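Local structure of prolyl-tRNA synthetase (Naegleria fowleri, 6UYH) at residues V201-G206 and V223-A228; E415-T420 and G433-I438; E447-E452 and N493-E498; K453-S458 and T470-S475; L476-D481 and C505-G510. The protein probably joins proline to its cognate tRNA in an ATP-dependent reaction, as other prolyl-tRNA synthetases do, and binds the inhibitor halofuginone together with an ATP analogue. One frame throughout, in Å; residues are numbered along the deposited sequence.

Interaction 1 of 5, residues V201-G206 and V223-A228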
# COMPACT_ATOMS: atom_id res chain seq x y z
N VAL A 201 -1.05 -13.44 19.53
CA VAL A 201 -1.03 -12.53 20.68
C VAL A 201 -2.43 -12.49 21.28
O VAL A 201 -3.39 -12.17 20.57
CB VAL A 201 -0.58 -11.11 20.30
CG1 VAL A 201 -0.83 -10.15 21.46
CG2 VAL A 201 0.90 -11.10 19.90
N PRO A 202 -2.60 -12.76 22.57
CA PRO A 202 -3.94 -12.71 23.17
C PRO A 202 -4.36 -11.28 23.46
O PRO A 202 -3.53 -10.40 23.70
CB PRO A 202 -3.78 -13.51 24.46
CG PRO A 202 -2.36 -13.24 24.86
CD PRO A 202 -1.58 -13.19 23.54
N VAL A 203 -5.68 -11.04 23.43
CA VAL A 203 -6.22 -9.70 23.61
C VAL A 203 -7.33 -9.73 24.65
O VAL A 203 -7.90 -10.78 24.97
CB VAL A 203 -6.77 -9.07 22.31
CG1 VAL A 203 -5.74 -9.07 21.19
CG2 VAL A 203 -8.05 -9.76 21.88
N ILE A 204 -7.63 -8.54 25.17
CA ILE A 204 -8.79 -8.31 26.02
C ILE A 204 -9.61 -7.20 25.38
O ILE A 204 -9.08 -6.10 25.16
CB ILE A 204 -8.40 -7.92 27.45
CG1 ILE A 204 -7.59 -9.04 28.11
CG2 ILE A 204 -9.66 -7.64 28.27
CD1 ILE A 204 -6.96 -8.62 29.42
N LYS A 205 -10.87 -7.48 25.09
CA LYS A 205 -11.77 -6.47 24.53
C LYS A 205 -12.38 -5.63 25.64
O LYS A 205 -12.82 -6.16 26.65
CB LYS A 205 -12.90 -7.14 23.75
CG LYS A 205 -12.50 -7.83 22.47
CD LYS A 205 -13.72 -8.57 21.93
CE LYS A 205 -13.45 -9.19 20.55
NZ LYS A 205 -14.65 -9.95 20.11
N GLY A 206 -12.47 -4.32 25.41
CA GLY A 206 -13.12 -3.49 26.40
C GLY A 206 -13.48 -2.15 25.79
O GLY A 206 -13.16 -1.86 24.64
N VAL A 223 -8.80 -3.33 21.70
CA VAL A 223 -8.20 -4.61 22.08
C VAL A 223 -6.91 -4.29 22.82
O VAL A 223 -5.99 -3.68 22.26
CB VAL A 223 -7.96 -5.53 20.87
CG1 VAL A 223 -9.28 -6.16 20.42
CG2 VAL A 223 -7.31 -4.78 19.70
N GLU A 224 -6.85 -4.68 24.09
CA GLU A 224 -5.66 -4.48 24.90
C GLU A 224 -4.75 -5.69 24.81
O GLU A 224 -5.23 -6.83 24.80
CB GLU A 224 -6.04 -4.23 26.36
CG GLU A 224 -6.78 -2.92 26.56
CD GLU A 224 -5.93 -1.72 26.18
OE1 GLU A 224 -4.86 -1.54 26.81
OE2 GLU A 224 -6.31 -0.98 25.25
N THR A 225 -3.45 -5.44 24.73
CA THR A 225 -2.43 -6.48 24.73
C THR A 225 -1.47 -6.22 25.88
O THR A 225 -1.50 -5.15 26.50
CB THR A 225 -1.66 -6.55 23.40
OG1 THR A 225 -0.96 -5.32 23.19
CG2 THR A 225 -2.61 -6.79 22.21
N PHE A 226 -0.63 -7.20 26.18
CA PHE A 226 0.15 -7.17 27.41
C PHE A 226 1.59 -7.61 27.16
O PHE A 226 1.82 -8.67 26.57
CB PHE A 226 -0.48 -8.06 28.48
CG PHE A 226 0.27 -8.08 29.78
CD1 PHE A 226 0.37 -6.93 30.56
CD2 PHE A 226 0.84 -9.26 30.24
CE1 PHE A 226 1.04 -6.96 31.79
CE2 PHE A 226 1.51 -9.29 31.48
CZ PHE A 226 1.61 -8.13 32.24
N ILE A 227 2.54 -6.82 27.65
CA ILE A 227 3.96 -7.14 27.54
C ILE A 227 4.41 -7.64 28.91
O ILE A 227 4.63 -6.86 29.84
CB ILE A 227 4.78 -5.93 27.08
CG1 ILE A 227 4.14 -5.29 25.84
CG2 ILE A 227 6.25 -6.35 26.80
CD1 ILE A 227 3.88 -6.25 24.66
N ALA A 228 4.61 -8.96 29.03
CA ALA A 228 4.91 -9.56 30.33
C ALA A 228 6.27 -9.13 30.88
O ALA A 228 6.44 -9.05 32.10
CB ALA A 228 4.86 -11.09 30.22
O HOH W 1 -1.10 -9.73 24.90
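Ile204 and Glu224 form a hydrogen-bonded antiparallel pair that joins strands 204-207 and 219-227 into a beta hairpin. Ile204 N donates to Glu224 O at 3.0 Å. Glu224 N donates back to Ile204 O at 2.9 Å, and this second bond is almost straight at 174°. A CA-H...O contact supports the pair, with Val203 CA 3.3 Å from Glu224 O. Two residues further along each segment, a water bridges the backbones: it donates to Pro202 O and accepts from Phe226 N.

The apolar part is made by three valines and a threonine. Val203 and Val223 cross obliquely, with CB of Val203 4.0 Å from CB of Val223. Lys205 and Val223 form the adjacent non-hydrogen-bonded pair. Their side chains lie side by side and point the same way. Thr225 CG2, anti to its own carbonyl carbon, meets Val201 CG1 at 3.9 Å and Val203 CG1 at 4.0 Å. Its OG1 bonds elsewhere, to Val234 O.

The charged ends also have outside partners. Lys205 NZ makes a salt bridge with Glu189, and Glu224 OE1 bonds Gln235, a residue of the ATP-analogue pocket. Helix 177-198 packs on Val203, Lys205 and Val223, helix 274-283 on Val201 and Thr225, and helix 391-415 on Pro202. Strand 232-243 pairs with 219-227, and strand 474-479 with 204-207.

Interaction 2 of 5, residues E415-T420 and G433-I438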
# COMPACT_ATOMS: atom_id res chain seq x y z
N GLU A 415 -2.29 -14.85 34.27
CA GLU A 415 -1.61 -14.91 35.56
C GLU A 415 -1.23 -13.52 36.07
O GLU A 415 -0.99 -13.36 37.27
CB GLU A 415 -0.34 -15.76 35.47
CG GLU A 415 -0.57 -17.26 35.36
CD GLU A 415 0.70 -18.03 35.00
OE1 GLU A 415 1.68 -17.40 34.53
OE2 GLU A 415 0.72 -19.26 35.20
N ARG A 416 -1.15 -12.53 35.18
CA ARG A 416 -0.69 -11.19 35.53
C ARG A 416 -1.84 -10.19 35.59
O ARG A 416 -1.60 -8.98 35.54
CB ARG A 416 0.38 -10.72 34.54
CG ARG A 416 1.57 -11.65 34.47
CD ARG A 416 2.55 -11.39 35.58
NE ARG A 416 3.31 -10.17 35.35
CZ ARG A 416 4.38 -10.11 34.55
NH1 ARG A 416 4.80 -11.20 33.93
NH2 ARG A 416 5.01 -8.95 34.39
N ILE A 417 -3.07 -10.68 35.66
CA ILE A 417 -4.25 -9.86 35.92
C ILE A 417 -4.72 -10.19 37.33
O ILE A 417 -5.11 -11.32 37.61
CB ILE A 417 -5.36 -10.10 34.90
CG1 ILE A 417 -4.92 -9.65 33.50
CG2 ILE A 417 -6.62 -9.35 35.30
CD1 ILE A 417 -5.82 -10.17 32.39
N VAL A 418 -4.66 -9.20 38.22
CA VAL A 418 -4.94 -9.37 39.64
C VAL A 418 -6.15 -8.52 39.99
O VAL A 418 -6.18 -7.33 39.68
CB VAL A 418 -3.73 -8.97 40.50
CG1 VAL A 418 -4.05 -9.13 41.97
CG2 VAL A 418 -2.50 -9.79 40.10
N VAL A 419 -7.12 -9.12 40.68
CA VAL A 419 -8.22 -8.36 41.26
C VAL A 419 -7.70 -7.60 42.48
O VAL A 419 -7.24 -8.21 43.45
CB VAL A 419 -9.37 -9.29 41.65
CG1 VAL A 419 -10.50 -8.50 42.33
CG2 VAL A 419 -9.90 -10.04 40.45
N THR A 420 -7.79 -6.28 42.44
CA THR A 420 -7.27 -5.44 43.52
C THR A 420 -8.42 -4.59 44.06
O THR A 420 -8.77 -3.55 43.48
CB THR A 420 -6.09 -4.59 43.03
OG1 THR A 420 -6.48 -3.74 41.94
CG2 THR A 420 -4.95 -5.48 42.56
N GLY A 433 4.43 -5.62 38.37
CA GLY A 433 4.27 -5.82 36.94
C GLY A 433 2.98 -6.47 36.51
O GLY A 433 2.95 -7.17 35.49
N ASN A 434 1.90 -6.26 37.24
CA ASN A 434 0.61 -6.83 36.92
C ASN A 434 -0.34 -5.77 36.39
O ASN A 434 -0.15 -4.57 36.61
CB ASN A 434 -0.02 -7.49 38.15
CG ASN A 434 0.80 -8.64 38.68
OD1 ASN A 434 0.80 -9.72 38.10
ND2 ASN A 434 1.51 -8.41 39.79
N MET A 435 -1.34 -6.23 35.65
CA MET A 435 -2.53 -5.43 35.40
C MET A 435 -3.52 -5.70 36.52
O MET A 435 -3.55 -6.79 37.10
CB MET A 435 -3.15 -5.78 34.05
CG MET A 435 -2.18 -5.63 32.91
SD MET A 435 -3.03 -5.79 31.32
CE MET A 435 -3.13 -7.56 31.17
N CYS A 436 -4.34 -4.68 36.83
CA CYS A 436 -5.18 -4.69 38.01
C CYS A 436 -6.64 -4.46 37.61
O CYS A 436 -6.94 -3.52 36.88
CB CYS A 436 -4.76 -3.61 38.99
SG CYS A 436 -3.03 -3.72 39.48
N LEU A 437 -7.52 -5.30 38.15
CA LEU A 437 -8.96 -5.09 38.01
C LEU A 437 -9.43 -4.37 39.26
O LEU A 437 -9.27 -4.88 40.37
CB LEU A 437 -9.70 -6.42 37.84
CG LEU A 437 -9.76 -7.09 36.47
CD1 LEU A 437 -10.26 -8.53 36.65
CD2 LEU A 437 -10.66 -6.31 35.52
N ILE A 438 -9.99 -3.17 39.08
CA ILE A 438 -10.38 -2.37 40.24
C ILE A 438 -11.88 -2.09 40.19
O ILE A 438 -12.47 -2.01 39.10
CB ILE A 438 -9.58 -1.06 40.32
CG1 ILE A 438 -9.91 -0.13 39.15
CG2 ILE A 438 -8.09 -1.34 40.37
CD1 ILE A 438 -9.48 1.32 39.38
O HOH W 2 0.49 -12.17 39.07
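Arg416 bends at chi2 (-82°) and chi3 (-75°), which turns CD and then NE back toward the carbonyl of Gly433. NE and NH2 both donate to Gly433 O, at 3.0 and 2.9 Å. The oxygen lies near the guanidinium plane, gripped side-on. Both nitrogens reach it from the same face of the carbonyl plane, with NE well above that plane. NH2 also bonds Ala228 O, just past the end of strand 219-227. Asn434 OD1 comes 3.5 Å from Arg416 CD. The amide and guanidinium planes are nearly perpendicular (88°). A water donates to both Asn434 OD1 and Glu415 O, while Asn434 ND2 bonds Ala429 O.

Beyond this corner the strands run parallel. Met435 N donates to Arg416 O at 2.8 Å, nearly along the C=O axis. Val418 N to Met435 O, Leu437 N to Val418 O and Thr420 N to Leu437 O continue the ladder. On one face, Met435 CE reaches Ile417 CG1 at 3.6 Å, and Leu437 CD1 touches Ile417 CG2 at 4.0 Å. This face packs on Leu508 and Trp506 of strand 505-512. At the far end Thr420 OG1 lies 3.3 Å from Ile438 CG2 and makes a weak hydrogen bond to Leu437 O.

Gly433, with positive phi, is the C-prime residue of a Schellman motif ending helix 423-431. That helix links the two strands, which lie side by side and parallel, and the Schellman motif leads from it into the second one.

Interaction 3 of 5, residues E447-E452 and N493-E498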
# COMPACT_ATOMS: atom_id res chain seq x y z
N GLU A 447 -10.00 8.94 37.54
CA GLU A 447 -8.89 8.40 36.76
C GLU A 447 -7.63 9.23 36.94
O GLU A 447 -6.52 8.69 37.05
CB GLU A 447 -9.29 8.32 35.29
CG GLU A 447 -8.20 7.76 34.40
CD GLU A 447 -8.69 7.43 33.00
OE1 GLU A 447 -9.93 7.36 32.80
OE2 GLU A 447 -7.83 7.23 32.12
N GLU A 448 -7.77 10.56 36.96
CA GLU A 448 -6.61 11.42 37.17
C GLU A 448 -6.02 11.22 38.56
O GLU A 448 -4.80 11.20 38.73
CB GLU A 448 -7.01 12.88 36.95
CG GLU A 448 -5.89 13.89 37.22
CD GLU A 448 -4.69 13.71 36.31
OE1 GLU A 448 -4.85 13.22 35.17
OE2 GLU A 448 -3.57 14.08 36.75
N TYR A 449 -6.88 11.08 39.57
CA TYR A 449 -6.41 10.79 40.92
C TYR A 449 -5.58 9.51 40.96
O TYR A 449 -4.49 9.47 41.52
CB TYR A 449 -7.60 10.70 41.87
CG TYR A 449 -7.24 10.28 43.27
CD1 TYR A 449 -6.81 11.23 44.20
CD2 TYR A 449 -7.33 8.96 43.68
CE1 TYR A 449 -6.48 10.86 45.49
CE2 TYR A 449 -7.01 8.58 44.97
CZ TYR A 449 -6.58 9.54 45.87
OH TYR A 449 -6.25 9.19 47.16
N ILE A 450 -6.10 8.44 40.35
CA ILE A 450 -5.39 7.16 40.36
C ILE A 450 -4.04 7.29 39.66
O ILE A 450 -3.02 6.77 40.12
CB ILE A 450 -6.26 6.06 39.72
CG1 ILE A 450 -7.50 5.80 40.59
CG2 ILE A 450 -5.45 4.79 39.49
CD1 ILE A 450 -8.59 5.01 39.86
N LYS A 451 -4.02 8.01 38.53
CA LYS A 451 -2.77 8.20 37.80
C LYS A 451 -1.74 8.93 38.65
O LYS A 451 -0.57 8.53 38.72
CB LYS A 451 -3.04 8.96 36.50
N GLU A 452 -2.14 10.04 39.28
CA GLU A 452 -1.18 10.83 40.04
C GLU A 452 -0.69 10.08 41.27
O GLU A 452 0.50 10.13 41.60
CB GLU A 452 -1.81 12.17 40.44
N ASN A 493 -15.07 3.37 46.17
CA ASN A 493 -14.39 4.10 45.11
C ASN A 493 -12.93 4.35 45.50
O ASN A 493 -12.63 4.68 46.65
CB ASN A 493 -15.12 5.43 44.88
CG ASN A 493 -14.86 6.04 43.54
OD1 ASN A 493 -13.71 6.25 43.15
ND2 ASN A 493 -15.93 6.34 42.81
N PHE A 494 -12.01 4.16 44.54
CA PHE A 494 -10.60 4.44 44.79
C PHE A 494 -10.31 5.92 44.99
O PHE A 494 -9.27 6.27 45.55
CB PHE A 494 -9.73 3.93 43.63
CG PHE A 494 -9.27 2.51 43.77
CD1 PHE A 494 -10.04 1.57 44.45
CD2 PHE A 494 -8.06 2.10 43.22
CE1 PHE A 494 -9.61 0.25 44.57
CE2 PHE A 494 -7.62 0.79 43.35
CZ PHE A 494 -8.40 -0.13 44.02
N TYR A 495 -11.20 6.79 44.53
CA TYR A 495 -11.04 8.23 44.66
C TYR A 495 -11.87 8.71 45.85
O TYR A 495 -13.10 8.74 45.74
CB TYR A 495 -11.49 8.92 43.37
CG TYR A 495 -11.36 10.43 43.32
CD1 TYR A 495 -10.38 11.10 44.06
CD2 TYR A 495 -12.20 11.18 42.51
CE1 TYR A 495 -10.27 12.48 43.99
CE2 TYR A 495 -12.10 12.55 42.44
CZ TYR A 495 -11.13 13.20 43.18
OH TYR A 495 -11.03 14.57 43.10
N PRO A 496 -11.25 9.07 46.98
CA PRO A 496 -12.05 9.36 48.19
C PRO A 496 -13.02 10.51 48.03
O PRO A 496 -14.08 10.50 48.68
CB PRO A 496 -10.98 9.66 49.25
CG PRO A 496 -9.76 8.99 48.76
CD PRO A 496 -9.81 9.11 47.27
N GLU A 497 -12.69 11.52 47.22
CA GLU A 497 -13.62 12.61 46.98
C GLU A 497 -14.91 12.14 46.34
O GLU A 497 -15.93 12.83 46.44
CB GLU A 497 -12.98 13.69 46.10
CG GLU A 497 -11.84 14.42 46.77
CD GLU A 497 -12.27 15.05 48.08
OE1 GLU A 497 -13.34 15.68 48.12
OE2 GLU A 497 -11.53 14.88 49.08
N GLU A 498 -14.89 10.98 45.67
CA GLU A 498 -16.09 10.45 45.04
C GLU A 498 -16.55 9.15 45.69
O GLU A 498 -17.10 8.27 45.02
CB GLU A 498 -15.86 10.27 43.54
CG GLU A 498 -15.79 11.62 42.83
CD GLU A 498 -15.51 11.53 41.34
OE1 GLU A 498 -15.22 10.43 40.83
OE2 GLU A 498 -15.57 12.59 40.69
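Tyr449 and Tyr495 make the tight part of this contact between helix 444-457 and the loop before strand 505-512. Tyr495 CD1 sits over one face of the Tyr449 ring, offset toward the rim, 3.3 Å from Tyr449 CG. The ring centroids are 4.9 Å apart and the planes meet at 33°, so the pair is oblique. The bond from CA to CB of Tyr449 points toward the loop, and chi1 of 175° sets CG anti to the backbone N. Further along the ring, Pro496 CD approaches Tyr449 CZ at 3.5 Å, and Phe494 O comes 3.3 Å from Tyr449 CE2.

On the inner side the fit is looser. Ile450 CD1 reaches Phe494 CB at 4.1 Å, and both side chains also rest on Ile438 of strand 435-440. The outer side is open to solvent at Pro496. There the Tyr449 hydroxyl has a weak hydrogen bond with Lys453 NZ.

The loop also has bonds of its own. Tyr495 N donates to Asn493 OD1 at 2.9 Å, an Asx turn, and Asn493 ND2 bonds Lys501 O. No hydrogen bond crosses between the segments, which implies that aromatic and aliphatic packing carries the contact.

Interaction 4 of 5, residues K453-S458 and T470-S475. With EDO (1,2-ethanediol), chain P.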
# COMPACT_ATOMS: atom_id res chain seq x y z
N LYS A 453 -1.60 9.39 41.97
CA LYS A 453 -1.22 8.71 43.21
C LYS A 453 -0.34 7.50 42.92
O LYS A 453 0.67 7.29 43.61
CB LYS A 453 -2.47 8.29 43.99
CG LYS A 453 -2.19 7.75 45.40
CD LYS A 453 -3.50 7.39 46.09
CE LYS A 453 -3.28 6.87 47.50
NZ LYS A 453 -4.58 6.35 48.02
N SER A 454 -0.70 6.69 41.93
CA SER A 454 0.14 5.55 41.58
C SER A 454 1.51 6.01 41.08
O SER A 454 2.52 5.37 41.37
CB SER A 454 -0.54 4.66 40.54
OG SER A 454 -0.74 5.32 39.30
N LYS A 455 1.56 7.13 40.35
CA LYS A 455 2.85 7.64 39.86
C LYS A 455 3.77 8.01 41.02
O LYS A 455 4.97 7.75 40.98
CB LYS A 455 2.63 8.85 38.95
CG LYS A 455 3.90 9.35 38.26
CD LYS A 455 3.58 10.56 37.39
CE LYS A 455 4.80 11.05 36.65
NZ LYS A 455 5.80 11.64 37.58
N LEU A 456 3.21 8.63 42.07
CA LEU A 456 4.02 9.00 43.23
C LEU A 456 4.54 7.78 43.98
O LEU A 456 5.64 7.83 44.55
CB LEU A 456 3.20 9.89 44.17
CG LEU A 456 3.06 11.35 43.74
CD1 LEU A 456 1.75 11.93 44.25
CD2 LEU A 456 4.25 12.16 44.25
N GLU A 457 3.78 6.69 44.01
CA GLU A 457 4.16 5.50 44.76
C GLU A 457 4.80 4.43 43.89
O GLU A 457 5.06 3.33 44.38
CB GLU A 457 2.93 4.94 45.48
CG GLU A 457 2.21 5.98 46.34
CD GLU A 457 1.01 5.43 47.10
OE1 GLU A 457 0.72 4.22 46.99
OE2 GLU A 457 0.34 6.23 47.80
N SER A 458 5.07 4.74 42.63
CA SER A 458 5.53 3.75 41.65
C SER A 458 7.04 3.67 41.61
O SER A 458 7.76 4.60 41.97
CB SER A 458 5.02 4.10 40.25
OG SER A 458 5.82 5.13 39.67
N THR A 470 6.48 5.75 32.12
CA THR A 470 6.18 6.12 33.49
C THR A 470 5.70 4.90 34.26
O THR A 470 5.19 3.93 33.69
CB THR A 470 5.11 7.23 33.55
OG1 THR A 470 4.90 7.60 34.92
CG2 THR A 470 3.80 6.74 32.97
N GLY A 471 5.89 4.95 35.58
CA GLY A 471 5.32 3.94 36.44
C GLY A 471 3.87 4.17 36.79
O GLY A 471 3.28 3.34 37.48
N ALA A 472 3.28 5.27 36.32
CA ALA A 472 1.89 5.56 36.64
C ALA A 472 0.96 4.54 36.00
O ALA A 472 1.21 4.03 34.91
CB ALA A 472 1.52 6.96 36.15
N ALA A 473 -0.13 4.24 36.70
CA ALA A 473 -1.17 3.38 36.17
C ALA A 473 -2.18 4.23 35.42
O ALA A 473 -2.58 5.30 35.90
CB ALA A 473 -1.87 2.60 37.28
N LYS A 474 -2.61 3.76 34.26
CA LYS A 474 -3.70 4.45 33.58
C LYS A 474 -4.79 3.45 33.26
O LYS A 474 -4.62 2.23 33.39
CB LYS A 474 -3.21 5.16 32.32
CG LYS A 474 -2.77 4.26 31.22
CD LYS A 474 -2.20 5.11 30.07
CE LYS A 474 -3.01 4.98 28.80
NZ LYS A 474 -2.68 6.10 27.86
N SER A 475 -5.96 3.96 32.89
CA SER A 475 -7.04 3.07 32.54
C SER A 475 -6.71 2.40 31.21
O SER A 475 -6.23 3.05 30.27
CB SER A 475 -8.38 3.81 32.46
OG SER A 475 -8.40 4.64 31.33
C1 EDO P . -0.82 10.26 29.69
O1 EDO P . 0.49 10.52 29.16
C2 EDO P . -1.53 9.29 28.76
O2 EDO P . -0.67 8.17 28.52
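Thr470 touches Lys455 at the start of this contact, where an ST turn leads toward strand 474-479 beside the end of helix 444-457. Thr470 OG1 accepts from Ala472 N at 3.2 Å, which defines the turn. The same oxygen lies 3.9 Å from Lys455 CE, and the two side chains cross at about a right angle. Thr470 O bonds Arg232.

Gly471 comes next and packs against Ser458. Ser458 OG is 3.5 Å from Gly471 CA, and Ser458 CB is 3.4 Å from Gly471 O. The hydroxyl itself donates to Lys455 O, three residues back along the chain. Ala472 follows with a plain methyl contact: its CB meets Lys455 CB at 3.6 Å.

Ala473 makes the hydrogen bond across the segments. Its backbone N donates to Ser454 OG at 2.9 Å, almost straight at 171°. Ser454 OG stands between its own backbone N and carbonyl carbon (chi1 65°), and it also bonds Ile450 O. One buried hydroxyl therefore joins the helix backbone to the incoming chain. Ala473 CB packs on Phe426 and Leu430 of helix 423-431.

The backbone of Lys474 pairs with Gly510 of strand 505-512. Ser475 OG bonds Glu447 OE2, nearer the start of the same helix 444-457. The Lys474 side chain leads away from the helix to a 1,2-ethanediol, probably from the crystallisation liquor and also held by Lys154. Lys474 NZ donates to the diol O2 at 3.0 Å.

Interaction 5 of 5, residues L476-D481 and C505-G510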
# COMPACT_ATOMS: atom_id res chain seq x y z
N LEU A 476 -6.91 1.10 31.15
CA LEU A 476 -6.67 0.35 29.93
C LEU A 476 -7.98 0.11 29.20
O LEU A 476 -8.16 0.55 28.06
CB LEU A 476 -5.94 -0.96 30.27
CG LEU A 476 -4.67 -0.72 31.11
CD1 LEU A 476 -4.03 -2.06 31.52
CD2 LEU A 476 -3.67 0.19 30.38
N CYS A 477 -8.95 -0.51 29.87
CA CYS A 477 -10.29 -0.62 29.32
C CYS A 477 -11.22 -1.06 30.44
O CYS A 477 -10.77 -1.54 31.49
CB CYS A 477 -10.35 -1.62 28.17
SG CYS A 477 -10.08 -3.32 28.71
N VAL A 478 -12.51 -0.90 30.20
CA VAL A 478 -13.54 -1.59 30.98
C VAL A 478 -13.90 -2.86 30.21
O VAL A 478 -14.53 -2.76 29.13
CB VAL A 478 -14.76 -0.70 31.21
CG1 VAL A 478 -15.80 -1.43 32.05
CG2 VAL A 478 -14.34 0.61 31.88
N PRO A 479 -13.49 -4.04 30.66
CA PRO A 479 -13.70 -5.26 29.86
C PRO A 479 -15.16 -5.45 29.47
O PRO A 479 -16.06 -5.26 30.30
CB PRO A 479 -13.21 -6.37 30.79
CG PRO A 479 -12.17 -5.71 31.65
CD PRO A 479 -12.70 -4.30 31.88
N LEU A 480 -15.39 -5.80 28.20
CA LEU A 480 -16.75 -6.08 27.73
C LEU A 480 -17.39 -7.22 28.51
O LEU A 480 -18.58 -7.15 28.87
CB LEU A 480 -16.75 -6.43 26.24
CG LEU A 480 -16.19 -5.42 25.26
CD1 LEU A 480 -16.42 -5.92 23.84
CD2 LEU A 480 -16.84 -4.07 25.47
N ASP A 481 -16.64 -8.29 28.75
CA ASP A 481 -17.15 -9.47 29.44
C ASP A 481 -16.79 -9.36 30.92
O ASP A 481 -15.63 -9.55 31.30
CB ASP A 481 -16.57 -10.73 28.81
CG ASP A 481 -17.16 -12.01 29.38
OD1 ASP A 481 -17.95 -11.95 30.35
OD2 ASP A 481 -16.83 -13.08 28.85
N CYS A 505 -18.91 -1.36 38.09
CA CYS A 505 -18.29 -2.29 37.17
C CYS A 505 -16.83 -2.44 37.59
O CYS A 505 -16.38 -1.81 38.55
CB CYS A 505 -18.40 -1.81 35.71
SG CYS A 505 -17.52 -0.27 35.41
N TRP A 506 -16.10 -3.29 36.86
CA TRP A 506 -14.68 -3.46 37.05
C TRP A 506 -13.93 -2.86 35.88
O TRP A 506 -14.32 -3.04 34.73
CB TRP A 506 -14.32 -4.95 37.16
CG TRP A 506 -14.84 -5.62 38.40
CD1 TRP A 506 -16.03 -6.27 38.53
CD2 TRP A 506 -14.17 -5.74 39.66
NE1 TRP A 506 -16.15 -6.78 39.80
CE2 TRP A 506 -15.02 -6.47 40.52
CE3 TRP A 506 -12.94 -5.29 40.15
CZ2 TRP A 506 -14.68 -6.76 41.84
CZ3 TRP A 506 -12.59 -5.59 41.47
CH2 TRP A 506 -13.47 -6.31 42.30
N ALA A 507 -12.86 -2.12 36.18
CA ALA A 507 -11.99 -1.56 35.16
C ALA A 507 -10.59 -2.14 35.25
O ALA A 507 -10.07 -2.41 36.35
CB ALA A 507 -11.93 -0.03 35.27
N LEU A 508 -9.96 -2.32 34.09
CA LEU A 508 -8.59 -2.78 34.01
C LEU A 508 -7.66 -1.57 33.95
O LEU A 508 -7.80 -0.72 33.06
CB LEU A 508 -8.41 -3.69 32.79
CG LEU A 508 -7.15 -4.56 32.73
CD1 LEU A 508 -7.19 -5.64 33.78
CD2 LEU A 508 -6.99 -5.15 31.30
N PHE A 509 -6.75 -1.48 34.92
CA PHE A 509 -5.76 -0.42 35.02
C PHE A 509 -4.38 -1.04 35.02
O PHE A 509 -4.19 -2.17 35.49
CB PHE A 509 -5.94 0.40 36.33
CG PHE A 509 -6.92 1.53 36.21
CD1 PHE A 509 -8.27 1.28 36.04
CD2 PHE A 509 -6.48 2.85 36.29
CE1 PHE A 509 -9.17 2.32 35.95
CE2 PHE A 509 -7.39 3.90 36.19
CZ PHE A 509 -8.74 3.64 36.02
N GLY A 510 -3.40 -0.30 34.52
CA GLY A 510 -2.05 -0.81 34.50
C GLY A 510 -1.08 0.21 33.93
O GLY A 510 -1.48 1.27 33.44
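Leu476 lays CD1 against the backbone of strand 505-512, and its bond from CA to CB points that way. CG is anti to the carbonyl carbon (chi1 -53°), and from it CD1 comes within 3.5 Å of Gly510 N. Gly510 has no side chain at this place, and the leucine methyl packs directly on the main chain. The same CD1 touches Leu508 CG at 4.2 Å. Leu508 and Cys477 put their side chains on one face. Leu508 CB lies 3.4 Å from the backbone oxygen Cys477 O. Val478 divides its two methyls. CG1 meets Cys505 SG at 3.9 Å and lies close to Trp506 O, while CG2 faces Ala507 CB. Pro479 turns its ring carbon CD to Trp506 O at 3.5 Å. The indole of Trp506 leads away from strand 474-479, and its NE1 bonds Pro486 O.

Leu476 N donates to Leu508 O at 2.8 Å, and Cys477 N adds a weak bond to the same oxygen. Leu508 N donates to Cys477 O at 2.8 Å. Two residues thus face one, a classic beta bulge in an antiparallel pair.

Strand 474-479 is flanked by strand 204-207 as well, through backbone bonds of Val478 with Thr207 and Leu480 with Lys205. Strand 505-512 pairs in turn with strand 435-440, through backbone bonds of Cys505, Ala507 and Phe509 with Trp440, Ile438 and Cys436.

Overall arrangement
From the N terminus, interaction 1 comes first and closes a short hairpin loop in the catalytic core. Interaction 2 follows in series and closes the loop containing helix 423-431; it touches interaction 1 through packing of Ile204 on Ile417. Interaction 3 closes a longer loop, from helix 444-457 to the chain before the last strand. Interaction 4 is nested inside it and uses the same helix. Interaction 5 crosses interaction 3, since their segments alternate. It pairs strands 474-479 and 505-512, and through them touches all four other contacts. Strand neighbours 204-207, 474-479, 505-512 and 435-440 thus tie the core to the C-terminal part.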